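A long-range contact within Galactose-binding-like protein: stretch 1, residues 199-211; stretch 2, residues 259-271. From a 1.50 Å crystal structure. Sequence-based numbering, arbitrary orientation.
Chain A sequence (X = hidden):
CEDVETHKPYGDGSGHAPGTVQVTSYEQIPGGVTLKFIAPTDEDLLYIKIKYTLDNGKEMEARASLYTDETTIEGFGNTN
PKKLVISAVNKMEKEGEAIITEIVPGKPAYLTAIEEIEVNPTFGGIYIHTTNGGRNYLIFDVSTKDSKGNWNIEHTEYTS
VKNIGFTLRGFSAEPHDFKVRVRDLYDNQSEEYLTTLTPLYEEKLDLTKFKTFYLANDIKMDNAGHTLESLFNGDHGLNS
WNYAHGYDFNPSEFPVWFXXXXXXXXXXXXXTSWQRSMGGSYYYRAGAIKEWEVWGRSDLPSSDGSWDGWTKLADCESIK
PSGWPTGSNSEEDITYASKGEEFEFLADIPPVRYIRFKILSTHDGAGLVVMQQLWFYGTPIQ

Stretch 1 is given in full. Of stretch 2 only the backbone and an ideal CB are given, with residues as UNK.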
ATOM      1  N   PRO A 199      -8.100  17.774   0.603  1.00 20.57           N
ATOM      2  CA  PRO A 199      -7.178  16.647   0.729  1.00 21.40           C
ATOM      3  C   PRO A 199      -7.680  15.566   1.668  1.00 20.87           C
ATOM      4  O   PRO A 199      -8.394  15.855   2.683  1.00 24.29           O
ATOM      5  CB  PRO A 199      -5.886  17.302   1.283  1.00 23.10           C
ATOM      6  CG  PRO A 199      -5.942  18.668   0.673  1.00 25.89           C
ATOM      7  CD  PRO A 199      -7.407  19.049   0.873  1.00 26.72           C
ATOM      8  N   LEU A 200      -7.287  14.322   1.330  1.00 19.76           N
ATOM      9  CA  LEU A 200      -7.647  13.264   2.244  1.00 18.63           C
ATOM     10  C   LEU A 200      -6.795  13.258   3.509  1.00 18.36           C
ATOM     11  O   LEU A 200      -5.635  13.665   3.526  1.00 21.59           O
ATOM     12  CB  LEU A 200      -7.415  11.914   1.549  1.00 19.68           C
ATOM     13  CG  LEU A 200      -8.203  11.702   0.238  1.00 18.85           C
ATOM     14  CD1 LEU A 200      -8.040  10.261  -0.244  1.00 20.45           C
ATOM     15  CD2 LEU A 200      -9.697  11.987   0.432  1.00 20.24           C
ATOM     16  N   TYR A 201      -7.449  12.788   4.593  1.00 18.42           N
ATOM     17  CA  TYR A 201      -6.843  12.669   5.917  1.00 21.43           C
ATOM     18  C   TYR A 201      -7.022  11.225   6.398  1.00 19.82           C
ATOM     19  O   TYR A 201      -8.124  10.675   6.303  1.00 19.71           O
ATOM     20  CB  TYR A 201      -7.601  13.635   6.829  1.00 21.47           C
ATOM     21  CG  TYR A 201      -7.106  13.847   8.238  1.00 23.00           C
ATOM     22  CD1 TYR A 201      -7.297  12.898   9.247  1.00 24.14           C
ATOM     23  CD2 TYR A 201      -6.569  15.079   8.596  1.00 24.55           C
ATOM     24  CE1 TYR A 201      -6.883  13.147  10.549  1.00 25.80           C
ATOM     25  CE2 TYR A 201      -6.176  15.346   9.892  1.00 26.29           C
ATOM     26  CZ  TYR A 201      -6.350  14.394  10.872  1.00 27.46           C
ATOM     27  OH  TYR A 201      -5.946  14.731  12.127  1.00 33.64           O
ATOM     28  N   GLU A 202      -5.946  10.605   6.883  1.00 19.23           N
ATOM     29  CA  GLU A 202      -6.075   9.158   7.079  1.00 17.67           C
ATOM     30  C   GLU A 202      -6.585   8.951   8.533  1.00 20.46           C
ATOM     31  O   GLU A 202      -6.353   9.806   9.419  1.00 23.00           O
ATOM     32  CB  GLU A 202      -4.698   8.505   6.990  1.00 20.94           C
ATOM     33  CG  GLU A 202      -3.757   8.910   8.128  1.00 24.18           C
ATOM     34  CD  GLU A 202      -2.334   8.382   8.002  1.00 28.10           C
ATOM     35  OE1 GLU A 202      -1.968   7.849   6.933  1.00 25.21           O
ATOM     36  OE2 GLU A 202      -1.558   8.592   8.960  1.00 32.22           O
ATOM     37  N   GLU A 203      -7.225   7.811   8.735  1.00 19.60           N
ATOM     38  CA  GLU A 203      -7.526   7.331  10.076  1.00 17.60           C
ATOM     39  C   GLU A 203      -7.028   5.900  10.136  1.00 18.75           C
ATOM     40  O   GLU A 203      -6.943   5.256   9.107  1.00 19.39           O
ATOM     41  CB  GLU A 203      -9.037   7.413  10.358  1.00 21.70           C
ATOM     42  CG  GLU A 203      -9.912   6.460   9.535  1.00 21.38           C
ATOM     43  CD  GLU A 203     -11.420   6.673   9.608  1.00 29.61           C
ATOM     44  OE1 GLU A 203     -12.135   5.686   9.941  1.00 30.98           O
ATOM     45  OE2 GLU A 203     -11.903   7.792   9.243  1.00 23.98           O
ATOM     46  N   LYS A 204      -6.914   5.351  11.374  1.00 16.97           N
ATOM     47  CA  LYS A 204      -6.661   3.926  11.496  1.00 16.65           C
ATOM     48  C   LYS A 204      -7.984   3.226  11.173  1.00 17.58           C
ATOM     49  O   LYS A 204      -9.008   3.442  11.875  1.00 20.30           O
ATOM     50  CB  LYS A 204      -6.258   3.636  12.956  1.00 18.52           C
ATOM     51  CG  LYS A 204      -5.862   2.178  13.183  1.00 21.68           C
ATOM     52  CD  LYS A 204      -5.481   2.067  14.692  1.00 25.55           C
ATOM     53  CE  LYS A 204      -5.369   0.670  15.196  1.00 30.86           C
ATOM     54  NZ  LYS A 204      -4.810   0.795  16.564  1.00 27.14           N
ATOM     55  N   LEU A 205      -8.006   2.319  10.164  1.00 18.53           N
ATOM     56  CA  LEU A 205      -9.252   1.665   9.824  1.00 18.01           C
ATOM     57  C   LEU A 205      -9.648   0.729  10.985  1.00 21.83           C
ATOM     58  O   LEU A 205      -8.791   0.089  11.617  1.00 24.47           O
ATOM     59  CB  LEU A 205      -9.096   0.914   8.516  1.00 20.52           C
ATOM     60  CG  LEU A 205      -8.726   1.802   7.331  1.00 20.84           C
ATOM     61  CD1 LEU A 205      -8.622   0.935   6.097  1.00 22.74           C
ATOM     62  CD2 LEU A 205      -9.767   2.916   7.161  1.00 20.99           C
ATOM     63  N   ASP A 206     -10.948   0.583  11.191  1.00 17.03           N
ATOM     64  CA  ASP A 206     -11.503  -0.177  12.331  1.00 17.91           C
ATOM     65  C   ASP A 206     -11.077  -1.648  12.240  1.00 16.59           C
ATOM     66  O   ASP A 206     -11.572  -2.419  11.426  1.00 18.05           O
ATOM     67  CB  ASP A 206     -13.021  -0.069  12.195  1.00 19.93           C
ATOM     68  CG  ASP A 206     -13.802  -0.762  13.345  1.00 23.92           C
ATOM     69  OD1 ASP A 206     -13.183  -1.524  14.113  1.00 22.04           O
ATOM     70  OD2 ASP A 206     -15.061  -0.641  13.348  1.00 28.54           O
ATOM     71  N   LEU A 207     -10.171  -2.034  13.149  1.00 16.18           N
ATOM     72  CA  LEU A 207      -9.593  -3.361  13.148  1.00 17.08           C
ATOM     73  C   LEU A 207     -10.634  -4.458  13.374  1.00 16.86           C
ATOM     74  O   LEU A 207     -10.422  -5.630  12.990  1.00 16.67           O
ATOM     75  CB  LEU A 207      -8.460  -3.444  14.175  1.00 18.37           C
ATOM     76  CG  LEU A 207      -7.191  -2.692  13.746  1.00 20.27           C
ATOM     77  CD1 LEU A 207      -6.223  -2.490  14.929  1.00 23.40           C
ATOM     78  CD2 LEU A 207      -6.451  -3.397  12.569  1.00 22.48           C
ATOM     79  N   THR A 208     -11.716  -4.136  14.112  1.00 20.19           N
ATOM     80  CA  THR A 208     -12.665  -5.174  14.459  1.00 21.04           C
ATOM     81  C   THR A 208     -13.474  -5.664  13.273  1.00 20.20           C
ATOM     82  O   THR A 208     -13.937  -6.825  13.327  1.00 22.14           O
ATOM     83  CB  THR A 208     -13.672  -4.648  15.504  1.00 24.30           C
ATOM     84  OG1 THR A 208     -14.609  -3.724  14.931  1.00 24.63           O
ATOM     85  CG2 THR A 208     -13.041  -3.980  16.697  1.00 27.13           C
ATOM     86  N   LYS A 209     -13.394  -4.926  12.132  1.00 17.65           N
ATOM     87  CA  LYS A 209     -14.098  -5.358  10.914  1.00 21.18           C
ATOM     88  C   LYS A 209     -13.188  -6.220  10.010  1.00 17.47           C
ATOM     89  O   LYS A 209     -13.723  -6.858   9.084  1.00 18.70           O
ATOM     90  CB  LYS A 209     -14.642  -4.165  10.094  1.00 24.04           C
ATOM     91  CG  LYS A 209     -15.563  -3.184  10.860  1.00 26.67           C
ATOM     92  CD  LYS A 209     -16.125  -2.097   9.981  1.00 36.05           C
ATOM     93  CE  LYS A 209     -17.240  -1.303  10.664  1.00 46.26           C
ATOM     94  NZ  LYS A 209     -17.952  -0.475   9.664  1.00 62.29           N
ATOM     95  N   PHE A 210     -11.898  -6.372  10.371  1.00 16.30           N
ATOM     96  CA  PHE A 210     -10.994  -7.164   9.532  1.00 16.69           C
ATOM     97  C   PHE A 210     -11.160  -8.667   9.791  1.00 16.73           C
ATOM     98  O   PHE A 210     -11.233  -9.120  10.979  1.00 18.12           O
ATOM     99  CB  PHE A 210      -9.522  -6.828   9.840  1.00 16.06           C
ATOM    100  CG  PHE A 210      -9.049  -5.547   9.213  1.00 16.84           C
ATOM    101  CD1 PHE A 210      -9.600  -4.301   9.563  1.00 16.98           C
ATOM    102  CD2 PHE A 210      -7.929  -5.554   8.373  1.00 18.46           C
ATOM    103  CE1 PHE A 210      -9.111  -3.146   8.982  1.00 18.78           C
ATOM    104  CE2 PHE A 210      -7.436  -4.374   7.829  1.00 17.07           C
ATOM    105  CZ  PHE A 210      -8.030  -3.146   8.144  1.00 16.70           C
ATOM    106  N   LYS A 211     -11.371  -9.435   8.735  1.00 17.14           N
ATOM    107  CA  LYS A 211     -11.659 -10.880   8.823  1.00 17.10           C
ATOM    108  C   LYS A 211     -10.851 -11.695   7.827  1.00 15.92           C
ATOM    109  O   LYS A 211     -10.541 -11.209   6.713  1.00 16.07           O
ATOM    110  CB  LYS A 211     -13.149 -11.117   8.588  1.00 18.47           C
ATOM    111  CG  LYS A 211     -14.091 -10.482   9.604  1.00 21.22           C
ATOM    112  CD  LYS A 211     -13.913 -11.108  11.026  1.00 25.21           C
ATOM    113  CE  LYS A 211     -14.561 -10.211  12.066  1.00 23.18           C
ATOM    114  NZ  LYS A 211     -14.654 -10.818  13.435  1.00 24.29           N
ATOM    115  N   UNK A 259      -5.212 -13.810   2.035  1.00 16.10           N
ATOM    116  CA  UNK A 259      -6.292 -12.894   1.677  1.00 16.06           C
ATOM    117  C   UNK A 259      -7.108 -12.548   2.901  1.00 15.21           C
ATOM    118  O   UNK A 259      -7.502 -13.443   3.670  1.00 16.94           O
ATOM    119  CB  UNK A 259      -7.189 -13.500   0.596  1.00 16.06           C
ATOM    120  N   UNK A 260      -7.389 -11.232   3.069  1.00 15.52           N
ATOM    121  CA  UNK A 260      -8.313 -10.904   4.154  1.00 15.64           C
ATOM    122  C   UNK A 260      -9.275  -9.794   3.693  1.00 14.48           C
ATOM    123  O   UNK A 260      -9.100  -9.209   2.616  1.00 17.85           O
ATOM    124  CB  UNK A 260      -7.545 -10.471   5.405  1.00 15.64           C
ATOM    125  N   UNK A 261     -10.337  -9.614   4.458  1.00 16.25           N
ATOM    126  CA  UNK A 261     -11.370  -8.613   4.163  1.00 16.82           C
ATOM    127  C   UNK A 261     -11.170  -7.499   5.192  1.00 17.34           C
ATOM    128  O   UNK A 261     -11.356  -7.724   6.413  1.00 17.41           O
ATOM    129  CB  UNK A 261     -12.781  -9.200   4.223  1.00 16.82           C
ATOM    130  N   UNK A 262     -11.054  -6.278   4.758  1.00 17.14           N
ATOM    131  CA  UNK A 262     -10.993  -5.120   5.663  1.00 18.77           C
ATOM    132  C   UNK A 262     -12.369  -4.814   6.303  1.00 22.52           C
ATOM    133  O   UNK A 262     -12.435  -4.138   7.319  1.00 20.15           O
ATOM    134  CB  UNK A 262     -10.490  -3.893   4.900  1.00 18.77           C
ATOM    135  N   UNK A 263     -13.447  -5.356   5.734  1.00 17.39           N
ATOM    136  CA  UNK A 263     -14.792  -5.184   6.241  1.00 18.79           C
ATOM    137  C   UNK A 263     -15.425  -3.824   5.897  1.00 19.97           C
ATOM    138  O   UNK A 263     -16.585  -3.539   6.291  1.00 24.29           O
ATOM    139  CB  UNK A 263     -14.777  -5.370   7.760  1.00 18.79           C
ATOM    140  N   UNK A 264     -14.752  -3.082   5.023  1.00 22.67           N
ATOM    141  CA  UNK A 264     -15.259  -1.827   4.503  1.00 21.48           C
ATOM    142  C   UNK A 264     -14.359  -1.464   3.333  1.00 19.87           C
ATOM    143  O   UNK A 264     -13.242  -2.011   3.212  1.00 20.94           O
ATOM    144  CB  UNK A 264     -15.287  -0.730   5.569  1.00 21.48           C
ATOM    145  N   UNK A 265     -14.809  -0.478   2.559  1.00 20.57           N
ATOM    146  CA  UNK A 265     -13.992  -0.006   1.436  1.00 18.05           C
ATOM    147  C   UNK A 265     -13.281   1.285   1.833  1.00 20.48           C
ATOM    148  O   UNK A 265     -13.893   2.160   2.440  1.00 22.57           O
ATOM    149  CB  UNK A 265     -14.850   0.214   0.188  1.00 18.05           C
ATOM    150  N   UNK A 266     -12.035   1.447   1.403  1.00 18.17           N
ATOM    151  CA  UNK A 266     -11.263   2.628   1.785  1.00 16.25           C
ATOM    152  C   UNK A 266     -10.242   2.976   0.713  1.00 19.65           C
ATOM    153  O   UNK A 266      -9.756   2.105   0.028  1.00 20.27           O
ATOM    154  CB  UNK A 266     -10.562   2.401   3.126  1.00 16.25           C
ATOM    155  N   UNK A 267      -9.896   4.266   0.648  1.00 18.50           N
ATOM    156  CA  UNK A 267      -8.730   4.772  -0.058  1.00 17.90           C
ATOM    157  C   UNK A 267      -7.556   4.661   0.899  1.00 18.77           C
ATOM    158  O   UNK A 267      -7.582   5.286   1.957  1.00 20.31           O
ATOM    159  CB  UNK A 267      -8.933   6.210  -0.540  1.00 17.90           C
ATOM    160  N   UNK A 268      -6.549   3.816   0.600  1.00 16.93           N
ATOM    161  CA  UNK A 268      -5.494   3.524   1.551  1.00 17.65           C
ATOM    162  C   UNK A 268      -4.323   4.488   1.427  1.00 16.68           C
ATOM    163  O   UNK A 268      -3.858   4.819   0.300  1.00 18.58           O
ATOM    164  CB  UNK A 268      -5.006   2.086   1.363  1.00 17.65           C
ATOM    165  N   UNK A 269      -3.757   4.840   2.572  1.00 17.61           N
ATOM    166  CA  UNK A 269      -2.589   5.690   2.689  1.00 17.94           C
ATOM    167  C   UNK A 269      -1.330   4.888   2.986  1.00 17.54           C
ATOM    168  O   UNK A 269      -0.328   5.063   2.327  1.00 19.33           O
ATOM    169  CB  UNK A 269      -2.811   6.739   3.781  1.00 17.94           C
ATOM    170  N   UNK A 270      -1.358   4.108   4.051  1.00 16.68           N
ATOM    171  CA  UNK A 270      -0.156   3.399   4.489  1.00 16.86           C
ATOM    172  C   UNK A 270      -0.564   2.296   5.467  1.00 17.67           C
ATOM    173  O   UNK A 270      -1.746   2.201   5.840  1.00 17.19           O
ATOM    174  CB  UNK A 270       0.846   4.359   5.135  1.00 16.86           C
ATOM    175  N   UNK A 271       0.369   1.377   5.757  1.00 16.65           N
ATOM    176  CA  UNK A 271       0.097   0.418   6.814  1.00 16.04           C
ATOM    177  C   UNK A 271       1.378   0.204   7.614  1.00 16.19           C
ATOM    178  O   UNK A 271       2.473   0.584   7.194  1.00 19.37           O
ATOM    179  CB  UNK A 271      -0.425  -0.902   6.243  1.00 16.04           C
TER

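Position 259 has nothing of stretch 1 within 5.5 Å of its ideal CB, so the contact sets no preference there; the residue is Thr259.

At position 260 the CA-to-CB bond points toward stretch 1, and the ideal CB lies 3.4 Å from Lys211 O. With the ring of Phe210 nearby, an apolar or aromatic side chain would suit. Phe260 is found, and its ring meets that of Phe210 rim to rim (CE1 of Phe260 to CD2 of Phe210, 3.7 Å), with the planes at 30° and neither ring over the face of the other.

Position 261 pairs through its backbone with Lys211 in an antiparallel bridge: its N donates to Lys211 O (2.8 Å) and its O accepts from Lys211 N (2.9 Å). These bonds are indifferent to the side chain, so the visible atoms leave the choice wide. The residue is Asp261, whose OD1 accepts a hydrogen bond from N of residue 263 (2.8 Å), bracing the coming corner.

The ideal CB of position 262 is 4.1 Å from Phe210 CZ and 5.3 Å from Leu205 CD1. CA-to-CB points sideways, so an apolar chain long enough to reach these two groups, such as leucine or methionine, would suit. Met262 places its CA over the Phe210 ring, 4.0 Å from the centroid, while its SD reaches Leu205 CD1 at 3.9 Å. Its backbone O receives a hydrogen bond from a water that also donates to Asp206 O.

At position 263 phi is positive (78°), and an ideal CB would sit 2.3 Å from Lys209 O, a clash. Both observations point to glycine. Gly263 brings its CA to 3.5 Å from Lys209 O in a CA-H...O contact as the chain turns.

Position 264 points toward stretch 1, where Leu205 offers carbon and the Asp206 backbone offers polar groups; a long side chain with a polar end, such as glutamine, lysine or arginine, would fit. Gln264 extends NE2 to 3.9 Å from Leu205 CB and donates to two waters, one bound by Asp206 N and Glu203 OE1, the other by Asp206 O.

Position 265 points away and is unconstrained here; it is Thr265.

The ideal CB of position 266 is already 3.8 Å from Leu205 CD1, favouring a small apolar residue. Ala266 packs its CB against that methyl.

Position 267 faces Leu200, so an aliphatic stem is welcome. Gln267 lays CG 3.7 Å from Leu200 CD1, and its end leads away.

Position 268 points away, yet a branched apolar chain could reach back: Leu268 CD2 touches Leu205 CD1 at 3.7 Å.

At position 269 the ideal CB is 3.4 Å from Glu202 OE1, inviting a short donor, serine or threonine. Ser269 OG donates to Glu202 OE1 (2.8 Å).

Position 270 points sideways, but the same carboxylate would attract lysine or arginine. Arg270 forms a salt bridge, its NE and NH2 donating to Glu202 OE2 (2.9 and 3.1 Å).

Position 271 is out of reach; it is Phe271.

Stretch 2 (259-271) TFDMGQTAQLSRF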
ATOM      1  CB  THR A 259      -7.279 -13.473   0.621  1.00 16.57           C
ATOM      2  OG1 THR A 259      -6.500 -14.065  -0.432  1.00 17.60           O
ATOM      3  CG2 THR A 259      -8.230 -12.430   0.096  1.00 16.95           C
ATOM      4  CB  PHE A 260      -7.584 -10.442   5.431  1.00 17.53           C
ATOM      5  CG  PHE A 260      -6.608  -9.309   5.312  1.00 15.93           C
ATOM      6  CD1 PHE A 260      -7.079  -8.016   5.470  1.00 15.72           C
ATOM      7  CD2 PHE A 260      -5.267  -9.527   4.999  1.00 17.48           C
ATOM      8  CE1 PHE A 260      -6.157  -6.957   5.456  1.00 17.64           C
ATOM      9  CE2 PHE A 260      -4.368  -8.466   4.952  1.00 17.49           C
ATOM     10  CZ  PHE A 260      -4.808  -7.169   5.186  1.00 16.36           C
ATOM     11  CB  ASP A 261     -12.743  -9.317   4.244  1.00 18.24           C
ATOM     12  CG  ASP A 261     -13.950  -8.443   3.979  1.00 19.45           C
ATOM     13  OD1 ASP A 261     -13.720  -7.273   3.674  1.00 19.01           O
ATOM     14  OD2 ASP A 261     -15.115  -8.929   4.204  1.00 22.40           O
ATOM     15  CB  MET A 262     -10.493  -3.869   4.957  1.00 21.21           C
ATOM     16  CG  MET A 262      -8.995  -4.058   4.447  1.00 19.90           C
ATOM     17  SD  MET A 262      -8.277  -2.411   4.130  1.00 19.69           S
ATOM     18  CE  MET A 262      -9.294  -1.936   2.735  1.00 19.87           C
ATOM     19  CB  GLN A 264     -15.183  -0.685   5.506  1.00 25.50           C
ATOM     20  CG  GLN A 264     -13.803  -0.437   6.075  1.00 24.67           C
ATOM     21  CD  GLN A 264     -13.792   0.799   6.960  1.00 24.81           C
ATOM     22  OE1 GLN A 264     -14.515   1.781   6.696  1.00 33.61           O
ATOM     23  NE2 GLN A 264     -13.007   0.714   8.052  1.00 22.08           N
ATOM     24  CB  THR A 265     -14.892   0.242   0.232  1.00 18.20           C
ATOM     25  OG1 THR A 265     -15.468  -1.041  -0.092  1.00 24.43           O
ATOM     26  CG2 THR A 265     -14.095   0.684  -0.988  1.00 21.99           C
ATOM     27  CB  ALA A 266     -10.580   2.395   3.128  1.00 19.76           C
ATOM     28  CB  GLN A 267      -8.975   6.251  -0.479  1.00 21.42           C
ATOM     29  CG  GLN A 267      -7.939   6.749  -1.498  1.00 25.48           C
ATOM     30  CD  GLN A 267      -7.970   6.072  -2.851  1.00 26.60           C
ATOM     31  OE1 GLN A 267      -9.008   5.906  -3.499  1.00 31.33           O
ATOM     32  NE2 GLN A 267      -6.791   5.700  -3.312  1.00 27.89           N
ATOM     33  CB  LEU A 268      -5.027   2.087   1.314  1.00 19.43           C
ATOM     34  CG  LEU A 268      -6.064   1.024   1.652  1.00 17.25           C
ATOM     35  CD1 LEU A 268      -5.525  -0.410   1.367  1.00 19.95           C
ATOM     36  CD2 LEU A 268      -6.487   1.104   3.134  1.00 19.31           C
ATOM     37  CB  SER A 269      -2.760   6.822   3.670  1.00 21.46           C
ATOM     38  OG  SER A 269      -3.112   6.291   4.970  1.00 21.82           O
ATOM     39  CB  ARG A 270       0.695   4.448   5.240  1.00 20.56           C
ATOM     40  CG  ARG A 270       0.080   4.935   6.547  1.00 18.80           C
ATOM     41  CD  ARG A 270       0.919   6.101   7.149  1.00 20.96           C
ATOM     42  NE  ARG A 270       0.401   6.519   8.461  1.00 23.63           N
ATOM     43  CZ  ARG A 270       0.646   5.996   9.678  1.00 21.69           C
ATOM     44  NH1 ARG A 270       1.460   4.963   9.859  1.00 24.04           N
ATOM     45  NH2 ARG A 270       0.045   6.537  10.725  1.00 27.16           N
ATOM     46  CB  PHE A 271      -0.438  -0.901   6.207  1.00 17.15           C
ATOM     47  CG  PHE A 271       0.554  -1.743   5.427  1.00 16.32           C
ATOM     48  CD1 PHE A 271       0.900  -1.440   4.094  1.00 17.00           C
ATOM     49  CD2 PHE A 271       1.279  -2.745   6.077  1.00 19.11           C
ATOM     50  CE1 PHE A 271       1.837  -2.220   3.401  1.00 19.53           C
ATOM     51  CE2 PHE A 271       2.206  -3.522   5.378  1.00 16.72           C
ATOM     52  CZ  PHE A 271       2.553  -3.223   4.048  1.00 16.15           C
TER
HETATM   53  O   HOH W   1     -12.649   2.871  10.140  1.00 23.55           O
HETATM   54  O   HOH W   2     -12.178  -1.740   8.674  1.00 24.48           O
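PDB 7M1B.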